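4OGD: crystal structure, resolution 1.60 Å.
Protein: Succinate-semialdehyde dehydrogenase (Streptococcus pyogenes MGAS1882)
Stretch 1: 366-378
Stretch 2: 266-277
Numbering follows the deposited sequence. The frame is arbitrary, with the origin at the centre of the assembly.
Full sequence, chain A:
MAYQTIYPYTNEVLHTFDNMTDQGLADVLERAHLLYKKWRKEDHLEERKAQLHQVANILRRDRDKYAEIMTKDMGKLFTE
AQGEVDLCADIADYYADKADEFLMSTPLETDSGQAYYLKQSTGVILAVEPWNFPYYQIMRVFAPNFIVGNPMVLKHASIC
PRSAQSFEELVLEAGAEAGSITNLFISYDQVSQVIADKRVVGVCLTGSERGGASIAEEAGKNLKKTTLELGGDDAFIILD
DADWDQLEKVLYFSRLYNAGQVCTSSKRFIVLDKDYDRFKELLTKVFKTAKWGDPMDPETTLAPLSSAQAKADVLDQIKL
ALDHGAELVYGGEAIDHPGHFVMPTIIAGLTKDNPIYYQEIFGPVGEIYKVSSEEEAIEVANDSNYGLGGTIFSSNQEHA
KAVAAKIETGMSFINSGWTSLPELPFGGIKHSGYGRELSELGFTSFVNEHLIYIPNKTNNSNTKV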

ATOM      1  N   GLY A 366      29.428  15.475  -5.617  1.00  9.33           N
ATOM      2  CA  GLY A 366      28.658  16.233  -6.581  1.00  9.49           C
ATOM      3  C   GLY A 366      28.786  15.597  -7.954  1.00  9.89           C
ATOM      4  O   GLY A 366      29.839  15.058  -8.294  1.00 10.75           O
ATOM      5  N   GLU A 367      27.703  15.615  -8.726  1.00  8.87           N
ATOM      6  CA  GLU A 367      27.722  15.067 -10.086  1.00  9.55           C
ATOM      7  C   GLU A 367      27.099  16.079 -11.024  1.00 11.54           C
ATOM      8  O   GLU A 367      25.988  16.545 -10.787  1.00  9.00           O
ATOM      9  CB  GLU A 367      26.928  13.761 -10.141  1.00  9.08           C
ATOM     10  CG  GLU A 367      27.394  12.711  -9.147  1.00 10.80           C
ATOM     11  CD  GLU A 367      26.333  11.666  -8.888  1.00 13.66           C
ATOM     12  OE1 GLU A 367      25.594  11.331  -9.836  1.00 11.09           O
ATOM     13  OE2 GLU A 367      26.216  11.208  -7.726  1.00 16.92           O
ATOM     14  N   ILE A 368      27.814  16.438 -12.088  1.00  9.01           N
ATOM     15  CA  ILE A 368      27.284  17.406 -13.028  1.00  9.51           C
ATOM     16  C   ILE A 368      26.937  16.735 -14.353  1.00  9.98           C
ATOM     17  O   ILE A 368      27.805  16.165 -15.012  1.00 10.41           O
ATOM     18  CB  ILE A 368      28.264  18.579 -13.251  1.00  9.84           C
ATOM     19  CG1 ILE A 368      28.631  19.213 -11.910  1.00 10.95           C
ATOM     20  CG2 ILE A 368      27.621  19.620 -14.132  1.00 11.34           C
ATOM     21  CD1 ILE A 368      29.785  20.223 -12.008  1.00 11.08           C
ATOM     22  N   TYR A 369      25.656  16.797 -14.713  1.00  7.43           N
ATOM     23  CA  TYR A 369      25.158  16.250 -15.974  1.00  8.10           C
ATOM     24  C   TYR A 369      24.886  17.401 -16.932  1.00 11.38           C
ATOM     25  O   TYR A 369      24.004  18.223 -16.673  1.00 11.52           O
ATOM     26  CB  TYR A 369      23.843  15.496 -15.750  1.00  6.06           C
ATOM     27  CG  TYR A 369      23.962  14.169 -15.028  1.00  7.89           C
ATOM     28  CD1 TYR A 369      23.573  12.988 -15.646  1.00 13.07           C
ATOM     29  CD2 TYR A 369      24.441  14.100 -13.723  1.00  9.08           C
ATOM     30  CE1 TYR A 369      23.667  11.775 -14.995  1.00 12.27           C
ATOM     31  CE2 TYR A 369      24.543  12.884 -13.055  1.00  9.93           C
ATOM     32  CZ  TYR A 369      24.155  11.724 -13.698  1.00  9.88           C
ATOM     33  OH  TYR A 369      24.233  10.505 -13.045  1.00 11.46           O
ATOM     34  N   LYS A 370      25.622  17.465 -18.044  1.00 10.50           N
ATOM     35  CA  LYS A 370      25.393  18.536 -19.016  1.00  9.55           C
ATOM     36  C   LYS A 370      24.325  18.137 -20.026  1.00  9.17           C
ATOM     37  O   LYS A 370      24.348  17.027 -20.549  1.00 12.40           O
ATOM     38  CB  LYS A 370      26.686  18.897 -19.751  1.00 11.75           C
ATOM     39  CG  LYS A 370      26.546  20.120 -20.658  1.00 11.42           C
ATOM     40  CD  LYS A 370      27.858  20.438 -21.385  1.00 15.81           C
ATOM     41  CE  LYS A 370      28.136  19.429 -22.491  1.00 14.20           C
ATOM     42  NZ  LYS A 370      27.356  19.732 -23.732  1.00 15.29           N
ATOM     43  N   VAL A 371      23.367  19.027 -20.273  1.00  8.53           N
ATOM     44  CA  VAL A 371      22.348  18.774 -21.298  1.00  9.25           C
ATOM     45  C   VAL A 371      22.231  19.939 -22.286  1.00 10.22           C
ATOM     46  O   VAL A 371      22.735  21.038 -22.026  1.00  9.86           O
ATOM     47  CB  VAL A 371      20.965  18.446 -20.676  1.00 10.94           C
ATOM     48  CG1 VAL A 371      21.080  17.209 -19.813  1.00  9.93           C
ATOM     49  CG2 VAL A 371      20.419  19.620 -19.867  1.00  9.31           C
ATOM     50  N   SER A 372      21.575  19.698 -23.419  1.00  9.55           N
ATOM     51  CA  SER A 372      21.526  20.699 -24.484  1.00  9.44           C
ATOM     52  C   SER A 372      20.251  21.528 -24.525  1.00 10.92           C
ATOM     53  O   SER A 372      20.153  22.486 -25.299  1.00 11.11           O
ATOM     54  CB  SER A 372      21.759  20.042 -25.852  1.00 10.85           C
ATOM     55  OG  SER A 372      23.111  19.655 -25.992  1.00 12.80           O
ATOM     56  N   SER A 373      19.279  21.180 -23.692  1.00 11.12           N
ATOM     57  CA  SER A 373      17.963  21.797 -23.792  1.00  8.65           C
ATOM     58  C   SER A 373      17.161  21.464 -22.548  1.00  9.74           C
ATOM     59  O   SER A 373      17.523  20.564 -21.795  1.00 10.36           O
ATOM     60  CB  SER A 373      17.231  21.276 -25.026  1.00 10.08           C
ATOM     61  OG  SER A 373      17.015  19.874 -24.929  1.00 11.56           O
ATOM     62  N   GLU A 374      16.072  22.193 -22.340  1.00 11.26           N
ATOM     63  CA  GLU A 374      15.183  21.912 -21.225  1.00  9.89           C
ATOM     64  C   GLU A 374      14.492  20.573 -21.428  1.00 11.02           C
ATOM     65  O   GLU A 374      14.274  19.815 -20.471  1.00  8.73           O
ATOM     66  CB  GLU A 374      14.145  23.015 -21.104  1.00  9.01           C
ATOM     67  CG  GLU A 374      13.177  22.813 -19.948  1.00 10.84           C
ATOM     68  CD  GLU A 374      12.309  24.022 -19.734  1.00 13.34           C
ATOM     69  OE1 GLU A 374      12.855  25.075 -19.348  1.00 16.87           O
ATOM     70  OE2 GLU A 374      11.094  23.929 -19.993  1.00 14.73           O
ATOM     71  N   GLU A 375      14.146  20.273 -22.677  1.00  9.83           N
ATOM     72  CA  GLU A 375      13.549  18.976 -22.978  1.00  9.85           C
ATOM     73  C   GLU A 375      14.476  17.846 -22.558  1.00 11.68           C
ATOM     74  O   GLU A 375      14.045  16.871 -21.930  1.00 10.95           O
ATOM     75  CB  GLU A 375      13.213  18.858 -24.465  1.00  9.19           C
ATOM     76  CG  GLU A 375      12.126  19.818 -24.945  1.00 11.14           C
ATOM     77  CD  GLU A 375      12.664  21.162 -25.410  1.00  9.44           C
ATOM     78  OE1 GLU A 375      13.858  21.451 -25.202  1.00 11.04           O
ATOM     79  OE2 GLU A 375      11.883  21.939 -25.994  1.00 12.63           O
ATOM     80  N   GLU A 376      15.760  17.982 -22.877  1.00  9.40           N
ATOM     81  CA  GLU A 376      16.721  16.954 -22.496  1.00 11.08           C
ATOM     82  C   GLU A 376      16.928  16.912 -20.978  1.00  9.47           C
ATOM     83  O   GLU A 376      17.121  15.840 -20.413  1.00 10.04           O
ATOM     84  CB  GLU A 376      18.047  17.149 -23.224  1.00  8.34           C
ATOM     85  CG  GLU A 376      19.048  16.034 -22.973  1.00 10.17           C
ATOM     86  CD  GLU A 376      20.190  16.062 -23.955  1.00 13.42           C
ATOM     87  OE1 GLU A 376      20.962  17.044 -23.938  1.00 10.70           O
ATOM     88  OE2 GLU A 376      20.295  15.111 -24.768  1.00 16.31           O
ATOM     89  N   ALA A 377      16.881  18.069 -20.324  1.00  9.38           N
ATOM     90  CA  ALA A 377      17.000  18.122 -18.864  1.00  8.81           C
ATOM     91  C   ALA A 377      15.947  17.232 -18.221  1.00  9.73           C
ATOM     92  O   ALA A 377      16.246  16.486 -17.288  1.00  8.95           O
ATOM     93  CB  ALA A 377      16.849  19.552 -18.362  1.00  7.30           C
ATOM     94  N   ILE A 378      14.723  17.324 -18.732  1.00  9.01           N
ATOM     95  CA  ILE A 378      13.606  16.522 -18.227  1.00  8.11           C
ATOM     96  C   ILE A 378      13.799  15.039 -18.540  1.00  8.71           C
ATOM     97  O   ILE A 378      13.626  14.186 -17.671  1.00  8.61           O
ATOM     98  CB  ILE A 378      12.268  17.027 -18.801  1.00  8.32           C
ATOM     99  CG1 ILE A 378      11.970  18.430 -18.256  1.00  8.62           C
ATOM    100  CG2 ILE A 378      11.123  16.053 -18.475  1.00  8.09           C
ATOM    101  CD1 ILE A 378      10.971  19.207 -19.076  1.00  7.74           C
TER
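Stretch 2, residues 266-277: SKRFIVLDKDYD

The strongest polar contact between the two stretches is a salt bridge. Lys 370 NZ lies 2.7 Å from Asp 273 OD1 and donates a hydrogen bond to it. The lysine leaves its strand with chi1 and chi2 both t, then bends through chi3 and chi4, both p. This fold brings the ammonium group to the carboxylate of Asp 273, just past the end of the stretch 2 strand. Both residues are exposed, and both also touch a crystal neighbour.

Next comes the backbone ladder. Residues 268-272 form a strand that runs parallel to strand 366-371. The angle between their N-to-C directions is 31°, the signed crossing angle is -31°, and the axes approach to 4.7 Å. Phe 269 N donates to Glu 367 O at 2.9 Å, and Phe 269 O accepts from Tyr 369 N at 2.8 Å. Val 271 repeats the pattern: Val 271 N donates to Tyr 369 O at 3.0 Å, and Val 271 O accepts from Val 371 N at 2.9 Å. Alternate residues carry the bonds on each strand, as expected for a parallel pair; here they are the odd-numbered ones. A last bond, Asp 273 N to Val 371 O, is 2.9 Å long but weak, with an angle of 126° at the hydrogen. Asp 275 N then donates to Leu 272 O at 2.8 Å, and Tyr 276 lies in a helix.

The register pairs Ile 368 with Phe 269, Tyr 369 with Ile 270, Lys 370 with Val 271 and Val 371 with Leu 272. The closest of these pairs has Tyr 369 CA 4.8 Å from Ile 270 CA, and the widest has Lys 370 CA 5.1 Å from Val 271 CA. At the start of the ladder, a water accepts from Glu 367 N at 3.0 Å and lies 2.9 Å from Ser 266 O. It thus links the two stretches before the direct bonds begin.

Side chains alternate between the two faces of the sheet. On one face are Ile 368, Lys 370, Phe 269 and Val 271. Ile 368 CG2 lies 3.6 Å from Val 271 CG1 and also 3.6 Å from Tyr 276 CE1. The CA-to-CB bond of Tyr 276 points toward stretch 1. Lys 370 CD sits over a face of its ring, 4.1 Å from the ring centroid, so the aliphatic part of the lysine packs on the ring while its amine reaches Asp 273.

The other face holds Tyr 369, Val 371, Ile 270 and Leu 272. Ile 270 CG2 is 3.8 Å from Val 371 CG2 and 3.9 Å from Ala 377 CB, so it fills space between the strand and the helix that follows it. Leu 272 CD2 is 4.1 Å from Val 371 CG2 and reaches Ser 373 C at 3.5 Å, near the start of that helix. Tyr 369 CE2 packs against Arg 268 CG at 3.5 Å. In all, the contact buries 862 Å², summed over both sides.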

ATOM      1  N   SER A 266      20.792  16.365  -3.288  1.00  7.57           N
ATOM      2  CA  SER A 266      20.738  16.801  -4.682  1.00  7.87           C
ATOM      3  C   SER A 266      21.857  16.139  -5.481  1.00  9.41           C
ATOM      4  O   SER A 266      22.893  16.750  -5.737  1.00  8.84           O
ATOM      5  CB  SER A 266      20.839  18.324  -4.749  1.00  7.18           C
ATOM      6  OG  SER A 266      19.744  18.908  -4.051  1.00  9.88           O
ATOM      7  N   LYS A 267      21.639  14.889  -5.881  1.00  7.94           N
ATOM      8  CA  LYS A 267      22.737  14.045  -6.345  1.00  8.00           C
ATOM      9  C   LYS A 267      23.105  14.235  -7.809  1.00  7.91           C
ATOM     10  O   LYS A 267      24.256  14.028  -8.188  1.00 10.09           O
ATOM     11  CB  LYS A 267      22.455  12.568  -6.050  1.00  7.53           C
ATOM     12  CG  LYS A 267      22.166  12.303  -4.588  1.00  6.78           C
ATOM     13  CD  LYS A 267      22.423  10.849  -4.218  1.00  7.77           C
ATOM     14  CE  LYS A 267      22.114  10.591  -2.730  1.00  7.74           C
ATOM     15  NZ  LYS A 267      20.660  10.256  -2.497  1.00  8.76           N
ATOM     16  N   ARG A 268      22.137  14.613  -8.634  1.00  7.65           N
ATOM     17  CA  ARG A 268      22.424  14.860 -10.053  1.00  7.35           C
ATOM     18  C   ARG A 268      22.087  16.294 -10.406  1.00  8.70           C
ATOM     19  O   ARG A 268      20.919  16.640 -10.560  1.00  9.11           O
ATOM     20  CB  ARG A 268      21.630  13.905 -10.965  1.00  8.19           C
ATOM     21  CG  ARG A 268      21.939  12.416 -10.780  1.00  8.30           C
ATOM     22  CD  ARG A 268      21.125  11.555 -11.766  1.00  8.24           C
ATOM     23  NE  ARG A 268      19.702  11.618 -11.439  1.00  6.64           N
ATOM     24  CZ  ARG A 268      18.721  11.645 -12.333  1.00  9.08           C
ATOM     25  NH1 ARG A 268      18.988  11.601 -13.635  1.00  9.16           N
ATOM     26  NH2 ARG A 268      17.467  11.723 -11.920  1.00  6.75           N
ATOM     27  N   PHE A 269      23.109  17.131 -10.541  1.00  7.77           N
ATOM     28  CA  PHE A 269      22.888  18.482 -11.012  1.00  9.15           C
ATOM     29  C   PHE A 269      22.777  18.445 -12.520  1.00  9.19           C
ATOM     30  O   PHE A 269      23.675  17.953 -13.192  1.00 10.74           O
ATOM     31  CB  PHE A 269      24.043  19.389 -10.595  1.00  8.28           C
ATOM     32  CG  PHE A 269      24.075  19.681  -9.121  1.00  9.61           C
ATOM     33  CD1 PHE A 269      23.141  20.541  -8.554  1.00  8.86           C
ATOM     34  CD2 PHE A 269      25.034  19.097  -8.301  1.00  9.64           C
ATOM     35  CE1 PHE A 269      23.165  20.825  -7.189  1.00  9.22           C
ATOM     36  CE2 PHE A 269      25.058  19.374  -6.922  1.00  9.42           C
ATOM     37  CZ  PHE A 269      24.123  20.239  -6.374  1.00  9.33           C
ATOM     38  N   ILE A 270      21.669  18.941 -13.049  1.00  8.50           N
ATOM     39  CA  ILE A 270      21.466  18.938 -14.491  1.00  8.85           C
ATOM     40  C   ILE A 270      21.545  20.380 -14.992  1.00  9.06           C
ATOM     41  O   ILE A 270      20.755  21.227 -14.582  1.00  9.98           O
ATOM     42  CB  ILE A 270      20.128  18.273 -14.833  1.00  7.58           C
ATOM     43  CG1 ILE A 270      20.143  16.822 -14.330  1.00  8.75           C
ATOM     44  CG2 ILE A 270      19.881  18.293 -16.327  1.00 10.10           C
ATOM     45  CD1 ILE A 270      18.867  16.056 -14.642  1.00 11.62           C
ATOM     46  N   VAL A 271      22.526  20.656 -15.849  1.00  9.86           N
ATOM     47  CA  VAL A 271      22.847  22.028 -16.234  1.00  8.42           C
ATOM     48  C   VAL A 271      22.923  22.166 -17.754  1.00 10.01           C
ATOM     49  O   VAL A 271      23.408  21.273 -18.448  1.00 11.14           O
ATOM     50  CB  VAL A 271      24.159  22.495 -15.556  1.00 13.52           C
ATOM     51  CG1 VAL A 271      25.338  21.680 -16.035  1.00 14.59           C
ATOM     52  CG2 VAL A 271      24.405  23.961 -15.814  1.00 12.65           C
ATOM     53  N   LEU A 272      22.410  23.278 -18.267  1.00 10.76           N
ATOM     54  CA  LEU A 272      22.436  23.547 -19.700  1.00 10.17           C
ATOM     55  C   LEU A 272      23.863  23.839 -20.185  1.00 10.98           C
ATOM     56  O   LEU A 272      24.678  24.375 -19.434  1.00 10.54           O
ATOM     57  CB  LEU A 272      21.474  24.694 -20.023  1.00 10.01           C
ATOM     58  CG  LEU A 272      20.024  24.333 -19.696  1.00  9.53           C
ATOM     59  CD1 LEU A 272      19.151  25.553 -19.504  1.00 11.42           C
ATOM     60  CD2 LEU A 272      19.459  23.468 -20.803  1.00 12.69           C
ATOM     61  N   ASP A 273      24.160  23.475 -21.434  1.00 12.12           N
ATOM     62  CA  ASP A 273      25.509  23.612 -21.992  1.00 11.45           C
ATOM     63  C   ASP A 273      26.104  25.006 -21.773  1.00 10.84           C
ATOM     64  O   ASP A 273      27.268  25.146 -21.391  1.00 13.05           O
ATOM     65  CB  ASP A 273      25.493  23.283 -23.490  1.00 11.26           C
ATOM     66  CG  ASP A 273      26.867  23.381 -24.121  1.00 13.17           C
ATOM     67  OD1 ASP A 273      27.644  22.411 -24.006  1.00 16.74           O
ATOM     68  OD2 ASP A 273      27.175  24.430 -24.730  1.00 18.14           O
ATOM     69  N   LYS A 274      25.278  26.023 -22.005  1.00 12.71           N
ATOM     70  CA  LYS A 274      25.643  27.429 -21.843  1.00 14.07           C
ATOM     71  C   LYS A 274      26.177  27.724 -20.443  1.00 14.67           C
ATOM     72  O   LYS A 274      27.083  28.557 -20.262  1.00 14.46           O
ATOM     73  CB  LYS A 274      24.392  28.278 -22.105  1.00 16.55           C
ATOM     74  CG  LYS A 274      24.560  29.772 -21.929  1.00 22.47           C
ATOM     75  CD  LYS A 274      23.263  30.496 -22.267  1.00 22.96           C
ATOM     76  CE  LYS A 274      23.470  32.005 -22.323  1.00 26.26           C
ATOM     77  NZ  LYS A 274      22.524  32.622 -23.292  1.00 35.05           N
ATOM     78  N   ASP A 275      25.621  27.027 -19.456  1.00 13.24           N
ATOM     79  CA  ASP A 275      25.901  27.304 -18.048  1.00 12.14           C
ATOM     80  C   ASP A 275      26.894  26.325 -17.435  1.00 12.64           C
ATOM     81  O   ASP A 275      27.232  26.429 -16.249  1.00 11.83           O
ATOM     82  CB  ASP A 275      24.601  27.232 -17.240  1.00 11.97           C
ATOM     83  CG  ASP A 275      23.584  28.271 -17.663  1.00 14.52           C
ATOM     84  OD1 ASP A 275      23.971  29.422 -17.972  1.00 16.19           O
ATOM     85  OD2 ASP A 275      22.383  27.934 -17.687  1.00 13.88           O
ATOM     86  N   TYR A 276      27.360  25.369 -18.229  1.00 10.43           N
ATOM     87  CA  TYR A 276      28.121  24.248 -17.680  1.00 13.46           C
ATOM     88  C   TYR A 276      29.449  24.642 -17.023  1.00 12.98           C
ATOM     89  O   TYR A 276      29.717  24.262 -15.880  1.00 12.84           O
ATOM     90  CB  TYR A 276      28.339  23.183 -18.759  1.00 13.92           C
ATOM     91  CG  TYR A 276      29.223  22.042 -18.335  1.00 15.57           C
ATOM     92  CD1 TYR A 276      28.723  21.000 -17.557  1.00 14.93           C
ATOM     93  CD2 TYR A 276      30.559  21.997 -18.715  1.00 15.74           C
ATOM     94  CE1 TYR A 276      29.530  19.952 -17.177  1.00 19.47           C
ATOM     95  CE2 TYR A 276      31.369  20.956 -18.339  1.00 18.26           C
ATOM     96  CZ  TYR A 276      30.852  19.936 -17.571  1.00 19.66           C
ATOM     97  OH  TYR A 276      31.669  18.894 -17.197  1.00 22.87           O
ATOM     98  N   ASP A 277      30.288  25.392 -17.734  1.00 13.83           N
ATOM     99  CA  ASP A 277      31.560  25.809 -17.155  1.00 16.81           C
ATOM    100  C   ASP A 277      31.352  26.669 -15.910  1.00 13.78           C
ATOM    101  O   ASP A 277      32.054  26.518 -14.907  1.00 14.20           O
ATOM    102  CB  ASP A 277      32.410  26.561 -18.184  1.00 17.33           C
ATOM    103  CG  ASP A 277      33.048  25.641 -19.200  1.00 20.29           C
ATOM    104  OD1 ASP A 277      33.059  24.413 -18.986  1.00 19.51           O
ATOM    105  OD2 ASP A 277      33.560  26.156 -20.213  1.00 25.53           O
TER
HETATM  106  O   HOH W   1      25.498  16.052  -6.708  1.00  9.06           O